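Local atomic coordinates of petrobactin-binding protein YclQ (Bacillus subtilis subsp. subtilis str. 168, PDB entry 3GFV), a protein that binds iron-free and ferric petrobactin, as well as the precursor 3,4-dihydroxybenzoic acid, as the solute-binding component of the ABC transporter YclNOPQ, which takes up ferric-petrobactin. Residues L175-N180 against L231-R236; G182-F187 against V218-I223; K190-L195 against T273-G278. All blocks are in the same frame, centred on the assembly; numbering follows the deposited sequence.

Overall arrangement
Contact 1 is the buried core of one lobe, where two parallel strands pair through backbone hydrogen bonds between two largely apolar faces. Contact 2 extends the same sheet: strand 183-187 is the antiparallel neighbour of 173-180, with Met178 N bonded to Ser185 O, and it meets residues 218-223, the start of helix 220-226, partly at the surface. There one direct backbone bond and one water do the polar work. Contact 3, buried near the centre of the chain, joins a turn to a helix end through aromatic and guanidinium groups beside a bound phosphate. It meets contact 1 where Arg236 NE bonds Tyr275 OH, and contact 2 where the rings of Phe187 and Tyr193 pack edge-to-face.

Contact 1. Residues L175-N180 against L231-R236; sequences LVIMAN and LFVIDR
Residues 175-180 and 231-235 pair as parallel strands from Leu175 beside Leu231 to Ala179 beside Asp235, within the mixed sheet of one lobe of the periplasmic binding protein fold. Five backbone bonds join the segments, Ile177 N to Phe232 O being 2.8 Å and Ile234 N to Ile177 O 3.0 Å. Apolar residues suit most of this pairing because both faces are packed over. On one, Val176 and Phe232 meet Ile196 of helix 195-198; on the other, Leu231 and Val233 meet Val250 of helix 246-250. Ile177 takes the crowded position for CG1 (chi1 58°), between backbone N and carbonyl carbon, which sets CG1 4.0 Å from Val233 CG2.

Where the second strand passes into helix 236-240, Asp235 is the N-cap: its OD1 accepts from Thr238 N, and its OD2 from Ser245 N. Arg236 then runs out beside Asn180. Arg236 CB lies 3.9 Å from SE of Met178 (present as selenomethionine) and also near Asn180 OD1; CG and CD follow the amide, Arg236 CD coming within 3.4 Å of Asn180 OD1. The chain is extended as far as NE, which bonds Tyr275 OH. Amide and guanidinium planes stand 84° apart, yet Asn180 OD1 lies at the guanidinium edge and takes a hydrogen bond from Arg236 NH1 at 3.1 Å, the donor tilted 32° from the amide carbonyl plane.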
loop_
_atom_site.group_PDB
_atom_site.type_symbol
_atom_site.label_atom_id
_atom_site.label_comp_id
_atom_site.label_asym_id
_atom_site.label_seq_id
_atom_site.Cartn_x
_atom_site.Cartn_y
_atom_site.Cartn_z
ATOM N N LEU A 175 11.272 -12.815 6.837
ATOM C CA LEU A 175 10.111 -12.658 7.704
ATOM C C LEU A 175 9.693 -11.188 7.689
ATOM O O LEU A 175 10.543 -10.307 7.782
ATOM C CB LEU A 175 10.461 -13.085 9.133
ATOM C CG LEU A 175 9.397 -12.826 10.205
ATOM C CD1 LEU A 175 8.157 -13.698 9.954
ATOM C CD2 LEU A 175 9.967 -13.057 11.648
ATOM N N VAL A 176 8.391 -10.934 7.578
ATOM C CA VAL A 176 7.866 -9.563 7.614
ATOM C C VAL A 176 7.143 -9.314 8.929
ATOM O O VAL A 176 6.217 -10.054 9.287
ATOM C CB VAL A 176 6.863 -9.333 6.456
ATOM C CG1 VAL A 176 6.381 -7.872 6.442
ATOM C CG2 VAL A 176 7.514 -9.688 5.108
ATOM N N ILE A 177 7.550 -8.270 9.643
ATOM C CA ILE A 177 6.905 -7.941 10.934
ATOM C C ILE A 177 6.516 -6.484 10.982
ATOM O O ILE A 177 7.143 -5.645 10.347
ATOM C CB ILE A 177 7.768 -8.236 12.167
ATOM C CG1 ILE A 177 9.108 -7.475 12.116
ATOM C CG2 ILE A 177 7.953 -9.766 12.352
ATOM C CD1 ILE A 177 9.925 -7.553 13.378
HETATM N N MSE A 178 5.493 -6.187 11.780
HETATM C CA MSE A 178 5.146 -4.806 12.069
HETATM C C MSE A 178 5.235 -4.601 13.577
HETATM O O MSE A 178 4.762 -5.444 14.370
HETATM C CB MSE A 178 3.755 -4.450 11.525
HETATM C CG MSE A 178 3.354 -3.027 11.840
HETATM SE SE MSE A 178 1.645 -2.623 10.934
HETATM C CE MSE A 178 0.536 -3.586 12.152
ATOM N N ALA A 179 5.905 -3.525 13.968
ATOM C CA ALA A 179 6.025 -3.141 15.373
ATOM C C ALA A 179 5.003 -2.063 15.698
ATOM O O ALA A 179 4.797 -1.149 14.921
ATOM C CB ALA A 179 7.420 -2.629 15.659
ATOM N N ASN A 180 4.383 -2.164 16.872
ATOM C CA ASN A 180 3.357 -1.214 17.234
ATOM C C ASN A 180 3.387 -1.056 18.732
ATOM O O ASN A 180 2.880 -1.909 19.476
ATOM C CB ASN A 180 1.991 -1.684 16.747
ATOM C CG ASN A 180 0.894 -0.689 17.056
ATOM O OD1 ASN A 180 1.023 0.505 16.781
ATOM N ND2 ASN A 180 -0.198 -1.179 17.629
ATOM N N LEU A 231 14.941 -9.713 7.533
ATOM C CA LEU A 231 13.843 -9.278 8.390
ATOM C C LEU A 231 13.324 -7.925 7.893
ATOM O O LEU A 231 14.037 -6.925 7.929
ATOM C CB LEU A 231 14.304 -9.190 9.849
ATOM C CG LEU A 231 13.231 -8.751 10.865
ATOM C CD1 LEU A 231 12.106 -9.761 10.965
ATOM C CD2 LEU A 231 13.883 -8.562 12.255
ATOM N N PHE A 232 12.089 -7.927 7.410
ATOM C CA PHE A 232 11.452 -6.720 6.887
ATOM C C PHE A 232 10.600 -6.119 7.987
ATOM O O PHE A 232 9.708 -6.790 8.514
ATOM C CB PHE A 232 10.582 -7.085 5.689
ATOM C CG PHE A 232 11.360 -7.615 4.523
ATOM C CD1 PHE A 232 11.845 -6.748 3.552
ATOM C CD2 PHE A 232 11.624 -8.978 4.408
ATOM C CE1 PHE A 232 12.566 -7.230 2.445
ATOM C CE2 PHE A 232 12.349 -9.468 3.307
ATOM C CZ PHE A 232 12.836 -8.593 2.348
ATOM N N VAL A 233 10.876 -4.866 8.345
ATOM C CA VAL A 233 10.174 -4.249 9.472
ATOM C C VAL A 233 9.373 -3.020 9.059
ATOM O O VAL A 233 9.901 -2.121 8.382
ATOM C CB VAL A 233 11.167 -3.814 10.548
ATOM C CG1 VAL A 233 10.429 -3.237 11.735
ATOM C CG2 VAL A 233 12.003 -5.013 10.987
ATOM N N ILE A 234 8.119 -2.977 9.507
ATOM C CA ILE A 234 7.257 -1.796 9.339
ATOM C C ILE A 234 6.903 -1.343 10.732
ATOM O O ILE A 234 6.603 -2.170 11.591
ATOM C CB ILE A 234 5.984 -2.163 8.562
ATOM C CG1 ILE A 234 6.364 -2.514 7.123
ATOM C CG2 ILE A 234 4.976 -1.006 8.539
ATOM C CD1 ILE A 234 5.354 -3.404 6.470
ATOM N N ASP A 235 6.962 -0.041 10.976
ATOM C CA ASP A 235 6.623 0.472 12.298
ATOM C C ASP A 235 5.313 1.256 12.243
ATOM O O ASP A 235 5.264 2.368 11.702
ATOM C CB ASP A 235 7.735 1.361 12.814
ATOM C CG ASP A 235 7.606 1.616 14.309
ATOM O OD1 ASP A 235 6.517 2.032 14.740
ATOM O OD2 ASP A 235 8.564 1.330 15.039
ATOM N N ARG A 236 4.251 0.675 12.797
ATOM C CA ARG A 236 2.933 1.316 12.726
ATOM C C ARG A 236 2.940 2.646 13.474
ATOM O O ARG A 236 2.314 3.617 13.043
ATOM C CB ARG A 236 1.851 0.407 13.306
ATOM C CG ARG A 236 0.445 1.017 13.261
ATOM C CD ARG A 236 -0.600 0.100 13.866
ATOM N NE ARG A 236 -1.923 0.728 13.865
ATOM C CZ ARG A 236 -2.390 1.493 14.849
ATOM N NH1 ARG A 236 -1.651 1.724 15.932
ATOM N NH2 ARG A 236 -3.608 2.028 14.752
#

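Contact 2. Residues G182-F187 against V218-I223; sequences GKISAF and VSYEYI
The Tyr220 ring has Gly182 O at its edge, near the ring plane, while Ile184 CD1 comes in obliquely, 3.4 Å from Tyr220 CE2. One face of the Tyr222 ring carries Val218 CG1, offset toward the rim, and Ala186 CB approaches the same ring at CE2. Both tyrosines belong to the first turn of helix 220-226, which packs against strand 183-187, antiparallel to strand 173-180 in the mixed sheet of this lobe of the periplasmic binding protein fold. Ser219 is the N-cap: its OG accepts from Tyr222 N at 3.2 Å, a short hydroxyl side chain being suited to a first-turn N-H. The Tyr222 hydroxyl reaches on to Asp206.

Ile184 is the apolar centre: CG2 meets Val218 CG2 at 3.8 Å, CG1 lies beside the backbone N (chi1 -52°), and the CD1 it carries also reaches Ile223 CD1. A branched aliphatic fits here, its two arms meeting different partners. Gly182, just before the strand, has a positive phi of 89°, readily adopted by glycine. The backbones are tied by Val218 N to Ile184 O, 3.1 Å and almost straight, and by a water that accepts from Ile184 N and donates to Val218 O, 2.8 Å from each.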
loop_
_atom_site.group_PDB
_atom_site.type_symbol
_atom_site.label_atom_id
_atom_site.label_comp_id
_atom_site.label_asym_id
_atom_site.label_seq_id
_atom_site.Cartn_x
_atom_site.Cartn_y
_atom_site.Cartn_z
ATOM N N GLY A 182 5.785 -1.534 20.645
ATOM C CA GLY A 182 6.502 -2.646 21.242
ATOM C C GLY A 182 5.931 -4.020 20.946
ATOM O O GLY A 182 6.635 -5.020 21.113
ATOM N N LYS A 183 4.660 -4.090 20.547
ATOM C CA LYS A 183 4.065 -5.372 20.166
ATOM C C LYS A 183 4.430 -5.693 18.709
ATOM O O LYS A 183 4.475 -4.805 17.853
ATOM C CB LYS A 183 2.543 -5.358 20.316
ATOM C CG LYS A 183 2.018 -5.546 21.755
ATOM C CD LYS A 183 3.054 -5.178 22.799
ATOM C CE LYS A 183 2.438 -5.078 24.193
ATOM N NZ LYS A 183 3.290 -4.257 25.104
ATOM N N ILE A 184 4.677 -6.964 18.435
ATOM C CA ILE A 184 5.078 -7.372 17.084
ATOM C C ILE A 184 3.993 -8.229 16.459
ATOM O O ILE A 184 3.390 -9.055 17.136
ATOM C CB ILE A 184 6.337 -8.254 17.173
ATOM C CG1 ILE A 184 7.420 -7.567 17.993
ATOM C CG2 ILE A 184 6.845 -8.607 15.782
ATOM C CD1 ILE A 184 8.469 -8.540 18.525
ATOM N N SER A 185 3.733 -8.050 15.168
ATOM C CA SER A 185 2.869 -8.976 14.467
ATOM C C SER A 185 3.530 -9.409 13.164
ATOM O O SER A 185 4.298 -8.653 12.584
ATOM C CB SER A 185 1.495 -8.371 14.222
ATOM O OG SER A 185 1.635 -7.128 13.566
ATOM N N ALA A 186 3.231 -10.632 12.738
ATOM C CA ALA A 186 3.880 -11.240 11.576
ATOM C C ALA A 186 2.932 -11.322 10.405
ATOM O O ALA A 186 1.731 -11.515 10.590
ATOM C CB ALA A 186 4.400 -12.659 11.935
ATOM N N PHE A 187 3.503 -11.224 9.204
ATOM C CA PHE A 187 2.756 -11.204 7.968
ATOM C C PHE A 187 3.401 -12.172 6.993
ATOM O O PHE A 187 4.610 -12.082 6.716
ATOM C CB PHE A 187 2.802 -9.791 7.395
ATOM C CG PHE A 187 2.016 -8.802 8.189
ATOM C CD1 PHE A 187 0.683 -8.547 7.867
ATOM C CD2 PHE A 187 2.597 -8.121 9.263
ATOM C CE1 PHE A 187 -0.057 -7.626 8.604
ATOM C CE2 PHE A 187 1.861 -7.200 10.001
ATOM C CZ PHE A 187 0.538 -6.949 9.668
ATOM N N VAL A 218 2.873 -12.106 17.604
ATOM C CA VAL A 218 3.988 -13.000 17.923
ATOM C C VAL A 218 4.934 -12.377 18.950
ATOM O O VAL A 218 4.940 -11.171 19.139
ATOM C CB VAL A 218 4.814 -13.390 16.678
ATOM C CG1 VAL A 218 3.990 -14.218 15.682
ATOM C CG2 VAL A 218 5.412 -12.159 15.999
ATOM N N SER A 219 5.750 -13.214 19.591
ATOM C CA SER A 219 6.735 -12.771 20.582
ATOM C C SER A 219 8.134 -12.645 19.975
ATOM O O SER A 219 8.375 -13.027 18.821
ATOM C CB SER A 219 6.814 -13.800 21.713
ATOM O OG SER A 219 7.278 -15.035 21.172
ATOM N N TYR A 220 9.076 -12.142 20.771
ATOM C CA TYR A 220 10.472 -12.112 20.346
ATOM C C TYR A 220 10.986 -13.529 20.130
ATOM O O TYR A 220 11.761 -13.788 19.199
ATOM C CB TYR A 220 11.351 -11.386 21.374
ATOM C CG TYR A 220 11.087 -9.896 21.471
ATOM C CD1 TYR A 220 12.130 -8.976 21.424
ATOM C CD2 TYR A 220 9.793 -9.409 21.605
ATOM C CE1 TYR A 220 11.888 -7.612 21.516
ATOM C CE2 TYR A 220 9.541 -8.052 21.694
ATOM C CZ TYR A 220 10.591 -7.157 21.652
ATOM O OH TYR A 220 10.326 -5.805 21.737
ATOM N N GLU A 221 10.550 -14.447 20.994
ATOM C CA GLU A 221 10.950 -15.838 20.884
ATOM C C GLU A 221 10.545 -16.417 19.535
ATOM O O GLU A 221 11.187 -17.339 19.040
ATOM C CB GLU A 221 10.330 -16.686 21.994
ATOM C CG GLU A 221 10.937 -16.474 23.374
ATOM C CD GLU A 221 10.243 -15.371 24.164
ATOM O OE1 GLU A 221 9.576 -14.509 23.535
ATOM O OE2 GLU A 221 10.361 -15.376 25.419
ATOM N N TYR A 222 9.459 -15.897 18.968
ATOM C CA TYR A 222 9.029 -16.326 17.645
ATOM C C TYR A 222 10.052 -15.932 16.569
ATOM O O TYR A 222 10.332 -16.702 15.667
ATOM C CB TYR A 222 7.675 -15.697 17.285
ATOM C CG TYR A 222 7.293 -15.957 15.860
ATOM C CD1 TYR A 222 6.726 -17.172 15.490
ATOM C CD2 TYR A 222 7.506 -15.001 14.859
ATOM C CE1 TYR A 222 6.383 -17.434 14.166
ATOM C CE2 TYR A 222 7.166 -15.256 13.546
ATOM C CZ TYR A 222 6.602 -16.457 13.197
ATOM O OH TYR A 222 6.279 -16.692 11.873
ATOM N N ILE A 223 10.611 -14.734 16.678
ATOM C CA ILE A 223 11.626 -14.302 15.709
ATOM C C ILE A 223 12.859 -15.214 15.799
ATOM O O ILE A 223 13.403 -15.654 14.788
ATOM C CB ILE A 223 12.003 -12.836 15.937
ATOM C CG1 ILE A 223 10.792 -11.942 15.642
ATOM C CG2 ILE A 223 13.157 -12.421 15.034
ATOM C CD1 ILE A 223 11.012 -10.501 16.032
HETATM O O HOH W 1 4.599 -8.827 20.545
#

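Contact 3. Residues K190-L195 against T273-G278; sequences KSRYGL and TWYLSG
A type I beta turn from Ser191 to Gly194, closed by Gly194 N to Ser191 O at 2.9 Å, presents Arg192 and Tyr193 to Trp274 and Tyr275 at the end of helix 271-276. Arg192 is extended from CG to NE, with CG anti to the backbone N (chi1 179°). A long, flexible cation suits this place, since the guanidinium must cross from turn to helix. Arg192 NH2 stands over one face of the Tyr275 ring, 3.3 Å from Tyr275 CD1, the guanidinium and ring planes 38° apart. Arg192 NE gives a hydrogen bond to a water 2.6 Å away, and that water lies 3.0 Å from Trp274 O, linking turn to helix.

The contact lies near the centre of the chain, consistent with the cleft between lobes where proteins of the periplasmic binding protein fold hold their ligand. Here Arg192 NH1 makes a salt bridge to a phosphate ion, likely picked up from the crystallisation solution, and also bonds Thr213 O; Arg104 makes a cation-pi contact with Tyr275.

Arg192 CG sits over the centre of the Tyr193 ring, 3.8 Å above the plane, while Trp274 O lies at the edge, 3.2 Å from Tyr193 CE1. An indole suits the neighbouring site, broad enough to meet Tyr193 CD1 with CE3 and Leu195 CD2 with CZ3, while NE1 bonds Glu290. Tyr193 OH is buried against the Tyr275 ring edge, 3.3 Å from Tyr275 CD1, without a polar partner in the model.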
loop_
_atom_site.group_PDB
_atom_site.type_symbol
_atom_site.label_atom_id
_atom_site.label_comp_id
_atom_site.label_asym_id
_atom_site.label_seq_id
_atom_site.Cartn_x
_atom_site.Cartn_y
_atom_site.Cartn_z
ATOM N N LYS A 190 -0.256 -13.767 1.292
ATOM C CA LYS A 190 -1.675 -13.406 1.185
ATOM C C LYS A 190 -2.119 -12.417 2.259
ATOM O O LYS A 190 -3.268 -11.981 2.267
ATOM C CB LYS A 190 -2.566 -14.651 1.215
ATOM C CG LYS A 190 -2.146 -15.741 0.245
ATOM C CD LYS A 190 -2.629 -15.468 -1.158
ATOM C CE LYS A 190 -2.282 -16.620 -2.103
ATOM N NZ LYS A 190 -0.819 -16.679 -2.433
ATOM N N SER A 191 -1.212 -12.049 3.158
ATOM C CA SER A 191 -1.537 -11.058 4.182
ATOM C C SER A 191 -1.393 -9.644 3.625
ATOM O O SER A 191 -1.035 -9.433 2.453
ATOM C CB SER A 191 -0.645 -11.222 5.425
ATOM O OG SER A 191 0.667 -10.732 5.162
ATOM N N ARG A 192 -1.658 -8.670 4.480
ATOM C CA ARG A 192 -1.523 -7.282 4.096
ATOM C C ARG A 192 -0.174 -6.982 3.438
ATOM O O ARG A 192 -0.093 -6.230 2.481
ATOM C CB ARG A 192 -1.702 -6.420 5.338
ATOM C CG ARG A 192 -1.550 -4.952 5.073
ATOM C CD ARG A 192 -1.760 -4.226 6.385
ATOM N NE ARG A 192 -2.027 -2.814 6.187
ATOM C CZ ARG A 192 -2.435 -2.003 7.153
ATOM N NH1 ARG A 192 -2.626 -2.474 8.383
ATOM N NH2 ARG A 192 -2.652 -0.726 6.887
ATOM N N TYR A 193 0.896 -7.594 3.936
ATOM C CA TYR A 193 2.220 -7.353 3.368
ATOM C C TYR A 193 2.786 -8.597 2.698
ATOM O O TYR A 193 4.001 -8.698 2.441
ATOM C CB TYR A 193 3.197 -6.815 4.433
ATOM C CG TYR A 193 2.680 -5.581 5.143
ATOM C CD1 TYR A 193 2.418 -4.406 4.444
ATOM C CD2 TYR A 193 2.428 -5.596 6.508
ATOM C CE1 TYR A 193 1.924 -3.282 5.100
ATOM C CE2 TYR A 193 1.949 -4.483 7.162
ATOM C CZ TYR A 193 1.699 -3.322 6.451
ATOM O OH TYR A 193 1.219 -2.203 7.099
ATOM N N GLY A 194 1.892 -9.528 2.393
ATOM C CA GLY A 194 2.241 -10.737 1.681
ATOM C C GLY A 194 2.951 -10.534 0.351
ATOM O O GLY A 194 3.626 -11.446 -0.118
ATOM N N LEU A 195 2.799 -9.371 -0.279
ATOM C CA LEU A 195 3.412 -9.186 -1.602
ATOM C C LEU A 195 4.927 -9.395 -1.608
ATOM O O LEU A 195 5.497 -9.743 -2.643
ATOM C CB LEU A 195 3.032 -7.835 -2.232
ATOM C CG LEU A 195 3.812 -6.588 -1.805
ATOM C CD1 LEU A 195 3.471 -5.454 -2.776
ATOM C CD2 LEU A 195 3.448 -6.209 -0.383
ATOM N N THR A 273 4.514 4.874 4.013
ATOM C CA THR A 273 4.062 4.406 2.710
ATOM C C THR A 273 3.457 3.006 2.788
ATOM O O THR A 273 2.387 2.746 2.237
ATOM C CB THR A 273 5.214 4.451 1.696
ATOM O OG1 THR A 273 5.595 5.816 1.505
ATOM C CG2 THR A 273 4.799 3.846 0.348
ATOM N N TRP A 274 4.129 2.099 3.505
ATOM C CA TRP A 274 3.666 0.718 3.567
ATOM C C TRP A 274 2.359 0.541 4.334
ATOM O O TRP A 274 1.515 -0.283 3.952
ATOM C CB TRP A 274 4.760 -0.205 4.131
ATOM C CG TRP A 274 5.835 -0.496 3.146
ATOM C CD1 TRP A 274 6.787 0.369 2.690
ATOM C CD2 TRP A 274 6.073 -1.742 2.484
ATOM N NE1 TRP A 274 7.611 -0.266 1.784
ATOM C CE2 TRP A 274 7.169 -1.552 1.615
ATOM C CE3 TRP A 274 5.445 -2.992 2.517
ATOM C CZ2 TRP A 274 7.679 -2.582 0.808
ATOM C CZ3 TRP A 274 5.945 -4.015 1.712
ATOM C CH2 TRP A 274 7.055 -3.799 0.873
ATOM N N TYR A 275 2.179 1.346 5.383
ATOM C CA TYR A 275 0.996 1.240 6.230
ATOM C C TYR A 275 -0.187 2.090 5.734
ATOM O O TYR A 275 -1.330 1.635 5.749
ATOM C CB TYR A 275 1.358 1.607 7.669
ATOM C CG TYR A 275 0.209 1.421 8.623
ATOM C CD1 TYR A 275 -0.221 0.145 8.971
ATOM C CD2 TYR A 275 -0.447 2.512 9.167
ATOM C CE1 TYR A 275 -1.273 -0.038 9.858
ATOM C CE2 TYR A 275 -1.500 2.340 10.054
ATOM C CZ TYR A 275 -1.909 1.058 10.389
ATOM O OH TYR A 275 -2.962 0.877 11.267
ATOM N N LEU A 276 0.087 3.299 5.265
ATOM C CA LEU A 276 -1.000 4.214 4.889
ATOM C C LEU A 276 -1.307 4.143 3.408
ATOM O O LEU A 276 -2.369 4.580 2.967
ATOM C CB LEU A 276 -0.616 5.652 5.189
ATOM C CG LEU A 276 -0.272 5.911 6.658
ATOM C CD1 LEU A 276 0.276 7.323 6.830
ATOM C CD2 LEU A 276 -1.472 5.642 7.566
ATOM N N SER A 277 -0.372 3.621 2.630
ATOM C CA SER A 277 -0.541 3.677 1.178
ATOM C C SER A 277 -0.304 2.310 0.541
ATOM O O SER A 277 -0.657 1.284 1.111
ATOM C CB SER A 277 0.376 4.738 0.565
ATOM O OG SER A 277 0.048 4.944 -0.819
ATOM N N GLY A 278 0.297 2.301 -0.641
ATOM C CA GLY A 278 0.473 1.066 -1.383
ATOM C C GLY A 278 -0.613 0.861 -2.434
ATOM O O GLY A 278 -1.717 1.392 -2.307
HETATM O O HOH W 2 -1.296 -1.421 4.084
#